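Local coordinates for precorrin-6Y C5,15-methyltransferase (Decarboxylating) (Geobacter metallireducens, PDB 3E05), which methylates precorrin-6Y at C5 and C15 with decarboxylation, using S-adenosyl-methionine, in adenosylcobalamin biosynthesis, the chain here being its C-terminal domain, at the interface of chains A and B. Coordinates in Å, arbitrary orientation; residue numbers count along the deposited sequence, not the author numbering. Chains: chain A/B, Precorrin-6Y C5,15-methyltransferase (Decarboxylating).

The interface of chains A and B. Residues chain A 143, 184-186; chain B 170, 181-183.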
# COMPACT_ATOMS: atom_id res chain seq x y z
N VAL A 143 -0.21 -12.04 -9.06
CA VAL A 143 0.93 -11.35 -8.45
C VAL A 143 1.89 -10.78 -9.49
O VAL A 143 2.70 -9.92 -9.18
CB VAL A 143 1.68 -12.24 -7.41
CG1 VAL A 143 0.73 -12.74 -6.39
CG2 VAL A 143 2.40 -13.41 -8.07
N HIS A 184 3.57 -8.10 3.05
CA HIS A 184 3.40 -9.14 2.05
C HIS A 184 3.55 -8.47 0.69
O HIS A 184 3.35 -7.27 0.55
CB HIS A 184 2.00 -9.77 2.10
CG HIS A 184 1.69 -10.49 3.39
ND1 HIS A 184 0.40 -10.60 3.88
CD2 HIS A 184 2.49 -11.13 4.27
CE1 HIS A 184 0.43 -11.28 5.02
NE2 HIS A 184 1.68 -11.60 5.28
N ASN A 185 3.83 -9.27 -0.33
CA ASN A 185 3.76 -8.76 -1.71
C ASN A 185 2.31 -8.43 -2.07
O ASN A 185 1.40 -9.02 -1.49
CB ASN A 185 4.37 -9.79 -2.65
CG ASN A 185 5.86 -9.96 -2.44
OD1 ASN A 185 6.54 -9.06 -1.92
ND2 ASN A 185 6.39 -11.11 -2.85
N PRO A 186 2.08 -7.45 -3.00
CA PRO A 186 0.69 -7.12 -3.35
C PRO A 186 0.01 -8.26 -4.11
O PRO A 186 0.68 -9.00 -4.83
CB PRO A 186 0.80 -5.89 -4.28
CG PRO A 186 2.27 -5.56 -4.35
CD PRO A 186 3.06 -6.68 -3.79
N ALA B 170 6.15 -1.21 -4.03
CA ALA B 170 6.25 -2.56 -4.54
C ALA B 170 6.79 -2.42 -5.96
O ALA B 170 6.36 -1.53 -6.69
CB ALA B 170 4.90 -3.24 -4.54
N PHE B 181 5.38 -8.23 -8.52
CA PHE B 181 5.59 -7.09 -7.63
C PHE B 181 6.06 -7.58 -6.27
O PHE B 181 5.36 -8.37 -5.61
CB PHE B 181 4.32 -6.25 -7.48
CG PHE B 181 3.99 -5.43 -8.70
CD1 PHE B 181 4.55 -4.17 -8.87
CD2 PHE B 181 3.11 -5.91 -9.66
CE1 PHE B 181 4.25 -3.38 -9.99
CE2 PHE B 181 2.79 -5.13 -10.78
CZ PHE B 181 3.36 -3.88 -10.95
N GLU B 182 7.24 -7.13 -5.88
CA GLU B 182 7.78 -7.41 -4.56
C GLU B 182 7.75 -6.16 -3.69
O GLU B 182 8.25 -5.11 -4.10
CB GLU B 182 9.20 -7.95 -4.67
CG GLU B 182 9.29 -9.20 -5.51
CD GLU B 182 10.68 -9.80 -5.49
OE1 GLU B 182 11.07 -10.36 -4.44
OE2 GLU B 182 11.37 -9.72 -6.53
N SER B 183 7.18 -6.29 -2.50
CA SER B 183 6.99 -5.17 -1.61
C SER B 183 8.19 -4.93 -0.74
O SER B 183 8.81 -5.88 -0.26
CB SER B 183 5.80 -5.46 -0.69
OG SER B 183 4.59 -5.29 -1.39
O HOH W 1 9.27 -11.68 -2.59
O HOH W 2 3.23 -10.02 -5.92
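A:Asn185 reaches from its loop to the short strand 182-183 of chain B. Its CB lies against the backbone carbonyl of B:Phe181, 3.4 Å from that O. With CG anti to its own carbonyl carbon (chi1 -67°), the amide carbon packs over CA of B:Glu182. At the tip the two amide atoms part: OD1 accepts the backbone N-H of B:Ser183 at 2.9 Å, a nearly straight bond (169° at H) although the donor sits above the amide plane, while ND2 bonds water 1, which passes the link on to carboxylate oxygen OE1 of B:Glu182. Shortened to alanine, this position would probably leave the B:Ser183 N-H without its acceptor and cut the water path to B:Glu182.

On either side, backbone carbonyls of chain A take over. The hydroxyl OG of B:Ser183 donates to A:His184 O at 3.0 Å, and B:Phe181 N donates to A:Val143 O at 3.2 Å, almost along the C=O axis. Water 2 joins B:Phe181 O to A:Pro186 O. Next along chain A, the A:Pro186 ring puts CG 3.5 Å from CB of B:Ala170 and 3.8 Å from CB of B:Phe181, an apolar contact beside the polar ones.

In the crystal the loop around A:Asn185 and the strand 182-183 of chain B join two copies of the C-terminal methyltransferase domain; the two-fold repeats the patch with chains exchanged, and it may help hold the deposited tetramer together, though whether this contact exists in solution the structure alone does not show.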